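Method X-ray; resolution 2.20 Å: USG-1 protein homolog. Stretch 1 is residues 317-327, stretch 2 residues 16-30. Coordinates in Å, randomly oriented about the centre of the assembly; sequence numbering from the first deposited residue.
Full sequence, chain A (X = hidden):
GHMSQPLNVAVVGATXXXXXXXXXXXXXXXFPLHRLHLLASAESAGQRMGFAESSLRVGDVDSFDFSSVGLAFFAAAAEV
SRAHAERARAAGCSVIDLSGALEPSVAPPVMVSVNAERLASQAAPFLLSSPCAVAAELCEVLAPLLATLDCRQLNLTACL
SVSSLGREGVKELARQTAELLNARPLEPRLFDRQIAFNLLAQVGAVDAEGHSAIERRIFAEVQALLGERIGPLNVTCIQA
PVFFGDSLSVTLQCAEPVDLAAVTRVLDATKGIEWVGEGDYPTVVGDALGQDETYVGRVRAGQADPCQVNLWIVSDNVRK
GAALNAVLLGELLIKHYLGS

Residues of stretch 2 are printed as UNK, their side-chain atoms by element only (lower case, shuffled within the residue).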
ATOM      1  N   ASN A 317      14.644   5.265   3.252  1.00 48.08           N
ATOM      2  CA  ASN A 317      14.410   6.597   2.702  1.00 47.96           C
ATOM      3  C   ASN A 317      15.387   7.650   3.226  1.00 47.80           C
ATOM      4  O   ASN A 317      15.768   8.556   2.505  1.00 48.30           O
ATOM      5  CB  ASN A 317      12.959   7.034   2.962  1.00 48.24           C
ATOM      6  CG  ASN A 317      12.594   7.002   4.434  1.00 48.98           C
ATOM      7  OD1 ASN A 317      12.773   5.988   5.122  1.00 49.08           O
ATOM      8  ND2 ASN A 317      12.105   8.132   4.933  1.00 48.63           N
ATOM      9  N   VAL A 318      15.822   7.515   4.471  1.00 47.74           N
ATOM     10  CA  VAL A 318      16.745   8.487   5.043  1.00 47.28           C
ATOM     11  C   VAL A 318      18.208   8.282   4.605  1.00 47.96           C
ATOM     12  O   VAL A 318      18.816   9.170   3.994  1.00 47.55           O
ATOM     13  CB  VAL A 318      16.612   8.535   6.574  1.00 47.18           C
ATOM     14  CG1 VAL A 318      17.706   9.432   7.196  1.00 45.87           C
ATOM     15  CG2 VAL A 318      15.203   9.048   6.950  1.00 45.18           C
ATOM     16  N   ARG A 319      18.749   7.107   4.921  1.00 48.44           N
ATOM     17  CA  ARG A 319      20.142   6.775   4.655  1.00 48.30           C
ATOM     18  C   ARG A 319      20.407   6.589   3.156  1.00 48.70           C
ATOM     19  O   ARG A 319      21.397   7.110   2.647  1.00 48.63           O
ATOM     20  CB  ARG A 319      20.520   5.499   5.397  1.00 47.93           C
ATOM     21  CG  ARG A 319      21.992   5.093   5.210  1.00 48.10           C
ATOM     22  CD  ARG A 319      22.240   3.680   5.719  1.00 49.98           C
ATOM     23  NE  ARG A 319      23.598   3.223   5.410  1.00 48.70           N
ATOM     24  CZ  ARG A 319      24.688   3.504   6.134  1.00 50.46           C
ATOM     25  NH1 ARG A 319      24.594   4.241   7.233  1.00 49.35           N
ATOM     26  NH2 ARG A 319      25.881   3.047   5.752  1.00 45.74           N
ATOM     27  N   LYS A 320      19.536   5.828   2.474  1.00 47.98           N
ATOM     28  CA  LYS A 320      19.771   5.442   1.086  1.00 47.75           C
ATOM     29  C   LYS A 320      19.124   6.391   0.057  1.00 47.85           C
ATOM     30  O   LYS A 320      19.829   7.050  -0.685  1.00 48.35           O
ATOM     31  CB  LYS A 320      19.343   3.985   0.823  1.00 47.19           C
ATOM     32  CG  LYS A 320      19.360   3.593  -0.679  1.00 46.58           C
ATOM     33  CD  LYS A 320      20.803   3.754  -1.279  1.00 45.82           C
ATOM     34  CE  LYS A 320      20.913   3.231  -2.711  1.00 46.53           C
ATOM     35  NZ  LYS A 320      20.821   1.745  -2.848  1.00 46.02           N
ATOM     36  N   GLY A 321      17.794   6.460   0.012  1.00 47.12           N
ATOM     37  CA  GLY A 321      17.107   7.240  -1.017  1.00 47.21           C
ATOM     38  C   GLY A 321      17.576   8.681  -1.043  1.00 48.06           C
ATOM     39  O   GLY A 321      17.952   9.190  -2.099  1.00 48.83           O
ATOM     40  N   ALA A 322      17.615   9.323   0.123  1.00 47.48           N
ATOM     41  CA  ALA A 322      18.065  10.710   0.213  1.00 47.09           C
ATOM     42  C   ALA A 322      19.595  10.826   0.360  1.00 47.74           C
ATOM     43  O   ALA A 322      20.282  11.241  -0.596  1.00 48.44           O
ATOM     44  CB  ALA A 322      17.361  11.421   1.348  1.00 46.36           C
ATOM     45  N   ALA A 323      20.125  10.460   1.531  1.00 47.02           N
ATOM     46  CA  ALA A 323      21.521  10.788   1.899  1.00 47.59           C
ATOM     47  C   ALA A 323      22.624  10.135   1.056  1.00 48.12           C
ATOM     48  O   ALA A 323      23.546  10.820   0.589  1.00 48.66           O
ATOM     49  CB  ALA A 323      21.777  10.525   3.412  1.00 45.47           C
ATOM     50  N   LEU A 324      22.583   8.811   0.906  1.00 48.74           N
ATOM     51  CA  LEU A 324      23.646   8.138   0.154  1.00 48.77           C
ATOM     52  C   LEU A 324      23.631   8.578  -1.304  1.00 48.98           C
ATOM     53  O   LEU A 324      24.682   8.828  -1.869  1.00 50.25           O
ATOM     54  CB  LEU A 324      23.568   6.612   0.268  1.00 48.19           C
ATOM     55  CG  LEU A 324      24.707   5.872  -0.442  1.00 48.54           C
ATOM     56  CD1 LEU A 324      26.080   6.266   0.143  1.00 44.90           C
ATOM     57  CD2 LEU A 324      24.478   4.381  -0.323  1.00 48.61           C
ATOM     58  N   ASN A 325      22.456   8.723  -1.910  1.00 48.83           N
ATOM     59  CA  ASN A 325      22.436   9.222  -3.294  1.00 48.99           C
ATOM     60  C   ASN A 325      23.092  10.609  -3.436  1.00 49.19           C
ATOM     61  O   ASN A 325      23.829  10.868  -4.399  1.00 49.89           O
ATOM     62  CB  ASN A 325      21.009   9.222  -3.864  1.00 48.13           C
ATOM     63  CG  ASN A 325      20.538   7.832  -4.255  1.00 49.92           C
ATOM     64  OD1 ASN A 325      21.273   7.080  -4.905  1.00 50.25           O
ATOM     65  ND2 ASN A 325      19.290   7.481  -3.871  1.00 46.53           N
ATOM     66  N   ALA A 326      22.831  11.496  -2.474  1.00 49.25           N
ATOM     67  CA  ALA A 326      23.435  12.824  -2.468  1.00 49.11           C
ATOM     68  C   ALA A 326      24.967  12.719  -2.342  1.00 49.14           C
ATOM     69  O   ALA A 326      25.713  13.389  -3.052  1.00 49.92           O
ATOM     70  CB  ALA A 326      22.845  13.672  -1.333  1.00 47.73           C
ATOM     71  N   VAL A 327      25.432  11.864  -1.445  1.00 49.23           N
ATOM     72  CA  VAL A 327      26.862  11.698  -1.225  1.00 48.25           C
ATOM     73  C   VAL A 327      27.542  11.079  -2.467  1.00 48.71           C
ATOM     74  O   VAL A 327      28.604  11.531  -2.885  1.00 48.72           O
ATOM     75  CB  VAL A 327      27.136  10.860   0.042  1.00 48.55           C
ATOM     76  CG1 VAL A 327      28.630  10.582   0.198  1.00 45.91           C
ATOM     77  CG2 VAL A 327      26.612  11.578   1.301  1.00 47.11           C
ATOM     78  N   UNK A  16      18.869  17.704  11.026  1.00 46.84           N
ATOM     79  CA  UNK A  16      17.702  16.941  10.582  1.00 47.23           C
ATOM     80  C   UNK A  16      18.062  15.487  10.385  1.00 47.28           C
ATOM     81  O   UNK A  16      19.244  15.110  10.379  1.00 47.08           O
ATOM     82  N   UNK A  17      17.061  14.649  10.184  1.00 47.34           N
ATOM     83  CA  UNK A  17      17.339  13.227  10.119  1.00 47.97           C
ATOM     84  C   UNK A  17      18.150  12.881   8.860  1.00 47.75           C
ATOM     85  O   UNK A  17      19.122  12.125   8.932  1.00 47.97           O
ATOM     86  o   UNK A  17      15.158  12.835   9.254  1.00 50.16           O
ATOM     87  c   UNK A  17      16.048  12.425  10.255  1.00 48.52           C
ATOM     88  N   UNK A  18      17.802  13.476   7.719  1.00 47.22           N
ATOM     89  CA  UNK A  18      18.600  13.263   6.501  1.00 47.29           C
ATOM     90  C   UNK A  18      19.994  13.913   6.623  1.00 47.48           C
ATOM     91  O   UNK A  18      20.989  13.309   6.243  1.00 47.42           O
ATOM     92  c   UNK A  18      17.889  13.762   5.222  1.00 46.90           C
ATOM     93  c   UNK A  18      18.831  13.680   4.053  1.00 47.53           C
ATOM     94  c   UNK A  18      16.603  12.928   4.962  1.00 47.27           C
ATOM     95  N   UNK A  19      20.061  15.125   7.177  1.00 47.60           N
ATOM     96  CA  UNK A  19      21.345  15.805   7.360  1.00 47.49           C
ATOM     97  C   UNK A  19      22.293  15.004   8.223  1.00 47.88           C
ATOM     98  O   UNK A  19      23.468  14.861   7.893  1.00 48.08           O
ATOM     99  N   UNK A  20      21.779  14.486   9.330  1.00 48.20           N
ATOM    100  CA  UNK A  20      22.535  13.634  10.248  1.00 49.55           C
ATOM    101  C   UNK A  20      23.065  12.349   9.567  1.00 48.08           C
ATOM    102  O   UNK A  20      24.217  11.944   9.770  1.00 47.08           O
ATOM    103  c   UNK A  20      21.624  13.251  11.425  1.00 49.20           C
ATOM    104  o   UNK A  20      21.907  11.565  14.713  1.00 60.53           O
ATOM    105  c   UNK A  20      21.407  12.025  13.656  1.00 54.47           C
ATOM    106  o   UNK A  20      20.195  11.840  13.357  1.00 61.83           O
ATOM    107  c   UNK A  20      22.328  12.789  12.684  1.00 53.33           C
ATOM    108  N   UNK A  21      22.223  11.699   8.769  1.00 47.45           N
ATOM    109  CA  UNK A  21      22.649  10.484   8.068  1.00 47.07           C
ATOM    110  C   UNK A  21      23.748  10.856   7.084  1.00 46.58           C
ATOM    111  O   UNK A  21      24.715  10.132   6.929  1.00 47.96           O
ATOM    112  c   UNK A  21      21.462   9.809   7.345  1.00 46.05           C
ATOM    113  N   UNK A  22      23.617  12.011   6.449  1.00 46.67           N
ATOM    114  CA  UNK A  22      24.555  12.409   5.424  1.00 47.28           C
ATOM    115  C   UNK A  22      25.929  12.693   6.040  1.00 47.58           C
ATOM    116  O   UNK A  22      26.951  12.310   5.471  1.00 47.78           O
ATOM    117  c   UNK A  22      24.012  13.607   4.650  1.00 47.26           C
ATOM    118  c   UNK A  22      23.750  14.695   2.452  1.00 46.92           C
ATOM    119  c   UNK A  22      26.028  14.748   3.524  1.00 45.00           C
ATOM    120  c   UNK A  22      24.712  13.943   3.331  1.00 47.71           C
ATOM    121  N   UNK A  23      25.953  13.328   7.215  1.00 47.34           N
ATOM    122  CA  UNK A  23      27.205  13.589   7.921  1.00 46.49           C
ATOM    123  C   UNK A  23      27.876  12.273   8.317  1.00 46.72           C
ATOM    124  O   UNK A  23      29.089  12.114   8.145  1.00 48.25           O
ATOM    125  c   UNK A  23      26.577  15.929   8.673  1.00 43.92           C
ATOM    126  c   UNK A  23      28.259  14.576   9.999  1.00 45.23           C
ATOM    127  c   UNK A  23      26.998  14.514   9.145  1.00 46.36           C
ATOM    128  N   UNK A  24      27.108  11.328   8.844  1.00 46.61           N
ATOM    129  CA  UNK A  24      27.656  10.012   9.177  1.00 46.44           C
ATOM    130  C   UNK A  24      28.238   9.315   7.946  1.00 46.78           C
ATOM    131  O   UNK A  24      29.271   8.663   8.034  1.00 47.39           O
ATOM    132  N   UNK A  25      27.581   9.446   6.797  1.00 46.41           N
ATOM    133  CA  UNK A  25      28.096   8.865   5.560  1.00 46.67           C
ATOM    134  C   UNK A  25      29.383   9.503   5.038  1.00 47.14           C
ATOM    135  O   UNK A  25      30.213   8.803   4.451  1.00 46.98           O
ATOM    136  c   UNK A  25      26.322   6.487   4.551  1.00 44.94           C
ATOM    137  c   UNK A  25      24.798   8.290   3.639  1.00 44.86           C
ATOM    138  c   UNK A  25      25.876   7.954   4.655  1.00 47.58           C
ATOM    139  c   UNK A  25      27.039   8.921   4.462  1.00 46.11           C
ATOM    140  N   UNK A  26      29.534  10.818   5.224  1.00 46.48           N
ATOM    141  CA  UNK A  26      30.772  11.485   4.893  1.00 47.63           C
ATOM    142  C   UNK A  26      31.926  10.864   5.667  1.00 47.73           C
ATOM    143  O   UNK A  26      33.016  10.721   5.135  1.00 47.92           O
ATOM    144  c   UNK A  26      29.940  13.571   2.815  1.00 45.54           C
ATOM    145  c   UNK A  26      29.711  15.251   4.726  1.00 48.30           C
ATOM    146  c   UNK A  26      30.708  13.001   5.168  1.00 47.43           C
ATOM    147  c   UNK A  26      29.694  13.774   4.319  1.00 48.62           C
ATOM    148  N   UNK A  27      31.671  10.488   6.916  1.00 47.64           N
ATOM    149  CA  UNK A  27      32.710   9.939   7.786  1.00 47.99           C
ATOM    150  C   UNK A  27      32.965   8.467   7.373  1.00 48.87           C
ATOM    151  O   UNK A  27      34.100   8.089   7.050  1.00 48.08           O
ATOM    152  o   UNK A  27      32.777   9.449  11.419  1.00 51.63           O
ATOM    153  c   UNK A  27      33.204   9.563  10.247  1.00 50.34           C
ATOM    154  o   UNK A  27      34.399   9.308   9.931  1.00 53.35           O
ATOM    155  c   UNK A  27      32.219  10.071   9.221  1.00 47.87           C
ATOM    156  N   UNK A  28      31.891   7.671   7.335  1.00 48.27           N
ATOM    157  CA  UNK A  28      31.931   6.258   6.931  1.00 49.55           C
ATOM    158  C   UNK A  28      32.652   5.983   5.611  1.00 49.29           C
ATOM    159  O   UNK A  28      33.367   4.985   5.485  1.00 48.92           O
ATOM    160  c   UNK A  28      30.003   4.735   7.695  1.00 52.80           C
ATOM    161  c   UNK A  28      28.666   4.120   7.223  1.00 58.06           C
ATOM    162  o   UNK A  28      28.683   3.339   6.219  1.00 56.86           O
ATOM    163  o   UNK A  28      27.617   4.460   7.842  1.00 59.72           O
ATOM    164  c   UNK A  28      30.503   5.747   6.725  1.00 49.07           C
ATOM    165  N   UNK A  29      32.387   6.836   4.618  1.00 48.85           N
ATOM    166  CA  UNK A  29      32.880   6.637   3.267  1.00 48.41           C
ATOM    167  C   UNK A  29      34.193   7.367   3.031  1.00 49.00           C
ATOM    168  O   UNK A  29      34.692   7.401   1.890  1.00 48.33           O
ATOM    169  c   UNK A  29      29.535   6.759   1.234  1.00 47.81           C
ATOM    170  n   UNK A  29      30.473   5.246  -1.965  1.00 52.14           N
ATOM    171  c   UNK A  29      29.952   5.354  -0.757  1.00 50.74           C
ATOM    172  n   UNK A  29      30.043   6.516  -0.108  1.00 48.67           N
ATOM    173  n   UNK A  29      29.320   4.310  -0.230  1.00 50.66           N
ATOM    174  c   UNK A  29      31.825   7.083   2.228  1.00 48.76           C
ATOM    175  c   UNK A  29      30.522   6.307   2.288  1.00 48.29           C
ATOM    176  N   UNK A  30      34.765   7.937   4.101  1.00 48.66           N
ATOM    177  CA  UNK A  30      35.980   8.710   3.991  1.00 49.29           C
ATOM    178  C   UNK A  30      35.968   9.747   2.901  1.00 48.74           C
ATOM    179  O   UNK A  30      36.921   9.840   2.122  1.00 48.77           O
ATOM    180  c   UNK A  30      37.188   7.809   3.772  1.00 49.60           C
ATOM    181  o   UNK A  30      38.506   8.105   5.659  1.00 53.40           O
ATOM    182  o   UNK A  30      37.411   6.184   5.432  1.00 54.42           O
ATOM    183  c   UNK A  30      37.749   7.330   5.040  1.00 51.54           C
TER

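Position 16 has no side-chain atoms and stands at the N-cap position, right before the helix: Gly16. Position 17 carries one carbon and then one oxygen, and lies against Val318, so it is Ser17; its backbone O lies 3.5 Å from Val318 CG1, while its hydroxyl is hydrogen-bonded elsewhere in the structure. Position 18 has one carbon carrying two more, the beta-branched pattern of valine, packed on Val318, Ala322 and Ala323. As Val18, it sets CG1 3.8 Å from Ala322 CB.

Position 19 is bare, Gly19, and a CB there would point away from stretch 1. Position 20 has three carbons, the third bearing two oxygens; it is Glu20, exposed and out of contact. At position 21 a single carbon points toward stretch 1: this is Ala21, whose CB meets Val318 CG1 at 3.8 Å and Ala323 CB at 4.0 Å. Position 22 has four carbons forked at the second, and the fork reaches the end of stretch 1. It is Leu22, with CG 3.7 Å from Val327 CG2.

Position 23 has one carbon carrying two and points away, hence Val23. Position 24 has no side chain and makes no contact: Gly24. Position 25 again shows four carbons forked at the second, directed at stretch 1 among Arg319, Ala323, Leu324 and Val327. This knob is Leu25; its CD1 lies 3.8 Å from Ala323 CB, and its CD2 covers one face of the Arg319 guanidinium. Position 26 has the same fork, set sideways but with its end reaching Val327; Leu26 brings CD2 to 4.2 Å from Val327 CG2.

Position 27 has two carbons, the second with two oxygens, and is out of reach: Asp27. Position 28 has three carbons ending in two oxygens beside the Arg319 guanidinium, so it is Glu28, with OE2 2.9 Å from Arg319 NH2. Position 29 runs three carbons, a nitrogen, then a carbon with two nitrogens, a chain lying against Leu324 and Val327. Arg29, just past the helix, lays CD 3.7 Å from Leu324 CD1. Position 30, two carbons with two terminal oxygens, is Asp30, far from stretch 1.

The rule is a small knob and a large one set into each other's helix: with axes 8.6 Å apart and crossing at -53°, Ala323 sits among Val18, Ala21, Leu22 and Leu25, and Leu25 returns the favour. Beside this apolar core, Arg319 extends with chi1 to chi3 all t, and its NH1 and NH2 hydrogen-bond to Glu28, closing the contact with a salt bridge.

Stretch 2 (16-30) GSVGEALVGLLDERD
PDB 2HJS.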